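Local structure of fanconi-associated nuclease 1 homolog (Pseudomonas aeruginosa, 5Y7Q) at residues Y467-R476 with L491-D501. The protein is a bacterial homolog of Fanconi-associated nuclease 1, a multidomain protein of the VRR-NUC nuclease family. Numbering follows the deposited sequence.
Sequences YRDAIRCRYR and LGEELLEQALD
Tyr475 lies with one ring face under CD2 of Leu496, a CH-pi contact in which the methyl stands 3.9 Å from the ring centroid and 20° off the ring normal. Both residues belong to an antiparallel helix pair within the VRR-NUC domain: the axes of 467-476 and 493-501 run at 164° to each other and approach to 10.8 Å. With CG anti to the backbone N (chi1 179°), the tyrosine reaches straight across to the residue just ahead of the N-cap Gly492. There its OH donates to Leu491 O over 2.6 Å, in the carbonyl plane, so the ring is held at its rim by the bond and on its face by the methyl. This bond fixes the phenol to the segment that leads into helix 493-501.

Further along, Ile471 CG2 meets Leu496 CD1 and Leu500 CD2, both at 4.1 Å, and the apolar seam continues. Leu491 and Ala499 also touch helix 409-418, while Leu495 and Gln498 rest on strands 402-405 and 529-533; helix 493-502 thus lies between 467-478 and the mixed sheet.

A line of arginines borders this seam. Arg472 NE donates to Glu497 OE1 (2.6 Å), on the syn side of the carboxylate and near the guanidinium plane, whereas NH1 takes Asp469 OD1 of its own helix at 2.6 Å. Two carboxylates at its edge should limit rotation of the guanidinium. Arg476 makes a longer salt bridge, NH2 to Glu493 OE2 at 3.5 Å, with the guanidinium and carboxylate planes strongly turned against each other. At the other end, the extended Arg468 side chain brings NE to Leu500 O at 3.3 Å, from above the carbonyl plane, while Tyr467 CZ covers one face of its guanidinium.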
ATOM      1  N   TYR A 467      30.398  -8.704  -8.265  1.00 86.61           N
ATOM      2  CA  TYR A 467      29.015  -8.260  -8.167  1.00 73.12           C
ATOM      3  C   TYR A 467      28.204  -8.635  -9.405  1.00 82.24           C
ATOM      4  O   TYR A 467      27.024  -8.989  -9.291  1.00 80.63           O
ATOM      5  CB  TYR A 467      28.952  -6.758  -7.895  1.00 71.11           C
ATOM      6  CG  TYR A 467      29.210  -5.854  -9.082  1.00 84.85           C
ATOM      7  CD1 TYR A 467      30.516  -5.487  -9.448  1.00 85.13           C
ATOM      8  CD2 TYR A 467      28.150  -5.327  -9.813  1.00 73.37           C
ATOM      9  CE1 TYR A 467      30.739  -4.651 -10.516  1.00 74.88           C
ATOM     10  CE2 TYR A 467      28.365  -4.496 -10.882  1.00 76.14           C
ATOM     11  CZ  TYR A 467      29.661  -4.163 -11.234  1.00 85.28           C
ATOM     12  OH  TYR A 467      29.860  -3.330 -12.310  1.00 97.65           O
ATOM     13  N   ARG A 468      28.812  -8.580 -10.592  1.00 81.46           N
ATOM     14  CA  ARG A 468      28.109  -8.998 -11.804  1.00 89.69           C
ATOM     15  C   ARG A 468      27.610 -10.434 -11.685  1.00 97.52           C
ATOM     16  O   ARG A 468      26.405 -10.699 -11.798  1.00 90.49           O
ATOM     17  CB  ARG A 468      29.023  -8.865 -13.020  1.00 98.69           C
ATOM     18  CG  ARG A 468      29.457  -7.462 -13.293  1.00 98.89           C
ATOM     19  CD  ARG A 468      30.104  -7.315 -14.650  1.00101.58           C
ATOM     20  NE  ARG A 468      30.349  -5.904 -14.876  1.00103.28           N
ATOM     21  CZ  ARG A 468      31.383  -5.246 -14.365  1.00111.11           C
ATOM     22  NH1 ARG A 468      32.284  -5.893 -13.624  1.00112.47           N
ATOM     23  NH2 ARG A 468      31.523  -3.945 -14.604  1.00113.22           N
ATOM     24  N   ASP A 469      28.531 -11.381 -11.464  1.00105.78           N
ATOM     25  CA  ASP A 469      28.126 -12.780 -11.352  1.00106.85           C
ATOM     26  C   ASP A 469      27.077 -12.958 -10.263  1.00 90.51           C
ATOM     27  O   ASP A 469      26.109 -13.703 -10.440  1.00 85.12           O
ATOM     28  CB  ASP A 469      29.342 -13.673 -11.081  1.00112.79           C
ATOM     29  CG  ASP A 469      30.261 -13.775 -12.283  1.00122.20           C
ATOM     30  OD1 ASP A 469      29.771 -13.497 -13.404  1.00117.81           O
ATOM     31  OD2 ASP A 469      31.460 -14.129 -12.111  1.00126.07           O
ATOM     32  N   ALA A 470      27.252 -12.262  -9.140  1.00 85.39           N
ATOM     33  CA  ALA A 470      26.345 -12.402  -8.013  1.00 70.74           C
ATOM     34  C   ALA A 470      24.933 -11.981  -8.401  1.00 81.50           C
ATOM     35  O   ALA A 470      23.950 -12.644  -8.052  1.00 77.01           O
ATOM     36  CB  ALA A 470      26.867 -11.567  -6.847  1.00 71.12           C
ATOM     37  N   ILE A 471      24.824 -10.896  -9.158  1.00 73.72           N
ATOM     38  CA  ILE A 471      23.523 -10.417  -9.584  1.00 68.34           C
ATOM     39  C   ILE A 471      22.910 -11.342 -10.631  1.00 70.29           C
ATOM     40  O   ILE A 471      21.707 -11.593 -10.605  1.00 76.06           O
ATOM     41  CB  ILE A 471      23.655  -8.966 -10.074  1.00 56.41           C
ATOM     42  CG1 ILE A 471      23.558  -8.023  -8.869  1.00 56.29           C
ATOM     43  CG2 ILE A 471      22.651  -8.638 -11.155  1.00 53.53           C
ATOM     44  CD1 ILE A 471      24.154  -6.658  -9.119  1.00 55.98           C
ATOM     45  N   ARG A 472      23.704 -11.864 -11.566  1.00 72.94           N
ATOM     46  CA  ARG A 472      23.134 -12.793 -12.547  1.00 77.88           C
ATOM     47  C   ARG A 472      22.616 -14.059 -11.872  1.00 83.05           C
ATOM     48  O   ARG A 472      21.559 -14.586 -12.248  1.00 87.59           O
ATOM     49  CB  ARG A 472      24.158 -13.166 -13.626  1.00 80.39           C
ATOM     50  CG  ARG A 472      24.425 -12.114 -14.689  1.00 77.37           C
ATOM     51  CD  ARG A 472      25.507 -12.569 -15.665  1.00 86.74           C
ATOM     52  NE  ARG A 472      26.352 -11.455 -16.090  1.00 96.98           N
ATOM     53  CZ  ARG A 472      27.635 -11.319 -15.761  1.00111.97           C
ATOM     54  NH1 ARG A 472      28.237 -12.239 -15.011  1.00117.49           N
ATOM     55  NH2 ARG A 472      28.326 -10.268 -16.191  1.00115.33           N
ATOM     56  N   CYS A 473      23.339 -14.562 -10.866  1.00 82.92           N
ATOM     57  CA  CYS A 473      22.874 -15.766 -10.193  1.00 89.14           C
ATOM     58  C   CYS A 473      21.657 -15.479  -9.329  1.00 91.64           C
ATOM     59  O   CYS A 473      20.699 -16.257  -9.332  1.00 95.74           O
ATOM     60  CB  CYS A 473      23.996 -16.397  -9.383  1.00 92.75           C
ATOM     61  SG  CYS A 473      24.974 -17.467 -10.453  1.00116.89           S
ATOM     62  N   ARG A 474      21.667 -14.366  -8.589  1.00 82.49           N
ATOM     63  CA  ARG A 474      20.479 -13.998  -7.833  1.00 70.33           C
ATOM     64  C   ARG A 474      19.295 -13.817  -8.767  1.00 71.37           C
ATOM     65  O   ARG A 474      18.179 -14.219  -8.438  1.00 72.82           O
ATOM     66  CB  ARG A 474      20.738 -12.726  -7.023  1.00 68.10           C
ATOM     67  CG  ARG A 474      20.265 -12.783  -5.564  1.00 69.61           C
ATOM     68  CD  ARG A 474      21.011 -13.806  -4.700  1.00 79.33           C
ATOM     69  NE  ARG A 474      22.468 -13.661  -4.761  1.00 97.23           N
ATOM     70  CZ  ARG A 474      23.311 -14.629  -5.130  1.00108.73           C
ATOM     71  NH1 ARG A 474      22.841 -15.828  -5.461  1.00112.79           N
ATOM     72  NH2 ARG A 474      24.628 -14.406  -5.163  1.00110.10           N
ATOM     73  N   TYR A 475      19.542 -13.271  -9.956  1.00 70.42           N
ATOM     74  CA  TYR A 475      18.496 -13.085 -10.949  1.00 68.67           C
ATOM     75  C   TYR A 475      17.920 -14.418 -11.400  1.00 73.77           C
ATOM     76  O   TYR A 475      16.704 -14.546 -11.564  1.00 77.14           O
ATOM     77  CB  TYR A 475      19.062 -12.322 -12.143  1.00 66.20           C
ATOM     78  CG  TYR A 475      18.112 -12.037 -13.307  1.00 58.21           C
ATOM     79  CD1 TYR A 475      17.949 -12.945 -14.366  1.00 64.96           C
ATOM     80  CD2 TYR A 475      17.432 -10.854 -13.368  1.00 48.94           C
ATOM     81  CE1 TYR A 475      17.120 -12.667 -15.432  1.00 60.03           C
ATOM     82  CE2 TYR A 475      16.594 -10.567 -14.414  1.00 60.74           C
ATOM     83  CZ  TYR A 475      16.445 -11.462 -15.442  1.00 58.06           C
ATOM     84  OH  TYR A 475      15.610 -11.115 -16.473  1.00 57.07           O
ATOM     85  N   ARG A 476      18.769 -15.413 -11.642  1.00 73.32           N
ATOM     86  CA  ARG A 476      18.232 -16.688 -12.101  1.00 77.90           C
ATOM     87  C   ARG A 476      17.530 -17.439 -10.971  1.00 79.40           C
ATOM     88  O   ARG A 476      16.454 -18.006 -11.174  1.00 77.97           O
ATOM     89  CB  ARG A 476      19.348 -17.536 -12.703  1.00 89.68           C
ATOM     90  CG  ARG A 476      19.791 -17.141 -14.101  1.00 90.18           C
ATOM     91  CD  ARG A 476      21.215 -17.621 -14.307  1.00 97.81           C
ATOM     92  NE  ARG A 476      21.580 -17.843 -15.700  1.00101.12           N
ATOM     93  CZ  ARG A 476      21.628 -16.888 -16.620  1.00103.19           C
ATOM     94  NH1 ARG A 476      21.302 -15.629 -16.307  1.00103.69           N
ATOM     95  NH2 ARG A 476      21.993 -17.201 -17.858  1.00101.42           N
ATOM     96  N   LEU A 491      12.830  -6.061 -16.139  1.00 66.35           N
ATOM     97  CA  LEU A 491      14.260  -6.320 -16.242  1.00 53.77           C
ATOM     98  C   LEU A 491      14.476  -7.611 -17.022  1.00 56.45           C
ATOM     99  O   LEU A 491      14.758  -8.664 -16.443  1.00 62.59           O
ATOM    100  CB  LEU A 491      14.855  -6.397 -14.822  1.00 49.19           C
ATOM    101  CG  LEU A 491      16.348  -6.645 -14.595  1.00 57.59           C
ATOM    102  CD1 LEU A 491      17.140  -5.606 -15.333  1.00 55.72           C
ATOM    103  CD2 LEU A 491      16.647  -6.563 -13.126  1.00 57.42           C
ATOM    104  N   GLY A 492      14.579  -7.470 -18.337  1.00 52.96           N
ATOM    105  CA  GLY A 492      14.840  -8.603 -19.196  1.00 49.40           C
ATOM    106  C   GLY A 492      16.309  -8.848 -19.290  1.00 60.57           C
ATOM    107  O   GLY A 492      17.102  -8.004 -18.894  1.00 49.55           O
ATOM    108  N   GLU A 493      16.681 -10.025 -19.797  1.00 67.39           N
ATOM    109  CA  GLU A 493      18.090 -10.387 -19.719  1.00 78.54           C
ATOM    110  C   GLU A 493      18.961  -9.347 -20.420  1.00 92.09           C
ATOM    111  O   GLU A 493      20.032  -8.987 -19.912  1.00 91.39           O
ATOM    112  CB  GLU A 493      18.317 -11.778 -20.286  1.00 86.94           C
ATOM    113  CG  GLU A 493      19.014 -12.698 -19.312  1.00100.01           C
ATOM    114  CD  GLU A 493      19.390 -14.002 -19.966  1.00122.31           C
ATOM    115  OE1 GLU A 493      18.611 -14.455 -20.834  1.00122.84           O
ATOM    116  OE2 GLU A 493      20.467 -14.555 -19.641  1.00132.03           O
ATOM    117  N   GLU A 494      18.482  -8.789 -21.543  1.00 88.64           N
ATOM    118  CA  GLU A 494      19.301  -7.850 -22.307  1.00 81.21           C
ATOM    119  C   GLU A 494      19.508  -6.544 -21.544  1.00 69.89           C
ATOM    120  O   GLU A 494      20.634  -6.044 -21.439  1.00 83.10           O
ATOM    121  CB  GLU A 494      18.681  -7.587 -23.683  1.00 89.08           C
ATOM    122  CG  GLU A 494      18.173  -8.844 -24.404  1.00107.31           C
ATOM    123  CD  GLU A 494      19.281  -9.764 -24.935  1.00128.13           C
ATOM    124  OE1 GLU A 494      20.482  -9.422 -24.810  1.00136.23           O
ATOM    125  OE2 GLU A 494      18.944 -10.836 -25.493  1.00131.29           O
ATOM    126  N   LEU A 495      18.447  -5.979 -20.983  1.00 54.09           N
ATOM    127  CA  LEU A 495      18.644  -4.766 -20.195  1.00 51.94           C
ATOM    128  C   LEU A 495      19.522  -5.028 -18.971  1.00 56.52           C
ATOM    129  O   LEU A 495      20.270  -4.142 -18.540  1.00 65.83           O
ATOM    130  CB  LEU A 495      17.290  -4.165 -19.786  1.00 47.75           C
ATOM    131  CG  LEU A 495      17.389  -3.120 -18.674  1.00 49.29           C
ATOM    132  CD1 LEU A 495      18.177  -1.884 -19.104  1.00 45.87           C
ATOM    133  CD2 LEU A 495      16.041  -2.744 -18.139  1.00 44.28           C
ATOM    134  N   LEU A 496      19.473  -6.242 -18.419  1.00 58.45           N
ATOM    135  CA  LEU A 496      20.362  -6.591 -17.315  1.00 60.20           C
ATOM    136  C   LEU A 496      21.817  -6.581 -17.760  1.00 65.22           C
ATOM    137  O   LEU A 496      22.682  -6.035 -17.071  1.00 67.34           O
ATOM    138  CB  LEU A 496      20.010  -7.965 -16.761  1.00 60.67           C
ATOM    139  CG  LEU A 496      20.827  -8.311 -15.518  1.00 68.68           C
ATOM    140  CD1 LEU A 496      20.577  -7.256 -14.448  1.00 59.55           C
ATOM    141  CD2 LEU A 496      20.470  -9.706 -15.014  1.00 77.13           C
ATOM    142  N   GLU A 497      22.108  -7.211 -18.897  1.00 60.43           N
ATOM    143  CA  GLU A 497      23.496  -7.360 -19.310  1.00 69.75           C
ATOM    144  C   GLU A 497      24.084  -6.005 -19.692  1.00 77.05           C
ATOM    145  O   GLU A 497      25.172  -5.625 -19.226  1.00 77.75           O
ATOM    146  CB  GLU A 497      23.590  -8.374 -20.456  1.00 80.05           C
ATOM    147  CG  GLU A 497      24.535  -9.578 -20.203  1.00105.04           C
ATOM    148  CD  GLU A 497      24.299 -10.302 -18.862  1.00114.99           C
ATOM    149  OE1 GLU A 497      25.131 -10.137 -17.938  1.00118.63           O
ATOM    150  OE2 GLU A 497      23.293 -11.042 -18.732  1.00114.52           O
ATOM    151  N   GLN A 498      23.340  -5.227 -20.489  1.00 76.04           N
ATOM    152  CA  GLN A 498      23.782  -3.869 -20.801  1.00 66.07           C
ATOM    153  C   GLN A 498      23.964  -3.038 -19.534  1.00 64.81           C
ATOM    154  O   GLN A 498      24.978  -2.351 -19.381  1.00 66.46           O
ATOM    155  CB  GLN A 498      22.803  -3.203 -21.764  1.00 56.19           C
ATOM    156  CG  GLN A 498      22.670  -3.985 -23.056  1.00 64.88           C
ATOM    157  CD  GLN A 498      21.718  -3.352 -24.042  1.00 71.63           C
ATOM    158  OE1 GLN A 498      20.826  -2.601 -23.664  1.00 66.33           O
ATOM    159  NE2 GLN A 498      21.913  -3.650 -25.325  1.00 84.31           N
ATOM    160  N   ALA A 499      23.022  -3.121 -18.589  1.00 64.29           N
ATOM    161  CA  ALA A 499      23.204  -2.383 -17.345  1.00 57.74           C
ATOM    162  C   ALA A 499      24.469  -2.830 -16.615  1.00 62.21           C
ATOM    163  O   ALA A 499      25.246  -1.996 -16.136  1.00 66.71           O
ATOM    164  CB  ALA A 499      21.976  -2.545 -16.461  1.00 57.94           C
ATOM    165  N   LEU A 500      24.729  -4.137 -16.585  1.00 61.74           N
ATOM    166  CA  LEU A 500      25.860  -4.655 -15.830  1.00 65.71           C
ATOM    167  C   LEU A 500      27.167  -4.156 -16.406  1.00 77.07           C
ATOM    168  O   LEU A 500      28.067  -3.727 -15.672  1.00 83.20           O
ATOM    169  CB  LEU A 500      25.838  -6.176 -15.826  1.00 61.60           C
ATOM    170  CG  LEU A 500      24.865  -6.841 -14.851  1.00 71.38           C
ATOM    171  CD1 LEU A 500      25.279  -8.293 -14.663  1.00 87.67           C
ATOM    172  CD2 LEU A 500      24.840  -6.130 -13.509  1.00 56.38           C
ATOM    173  N   ASP A 501      27.301  -4.235 -17.722  1.00 79.23           N
ATOM    174  CA  ASP A 501      28.586  -3.932 -18.317  1.00 90.50           C
ATOM    175  C   ASP A 501      28.789  -2.442 -18.590  1.00 83.49           C
ATOM    176  O   ASP A 501      29.941  -2.003 -18.679  1.00 79.61           O
ATOM    177  CB  ASP A 501      28.765  -4.805 -19.566  1.00107.68           C
ATOM    178  CG  ASP A 501      28.916  -6.312 -19.206  1.00122.87           C
ATOM    179  OD1 ASP A 501      30.055  -6.752 -18.888  1.00125.07           O
ATOM    180  OD2 ASP A 501      27.896  -7.053 -19.220  1.00117.46           O
TER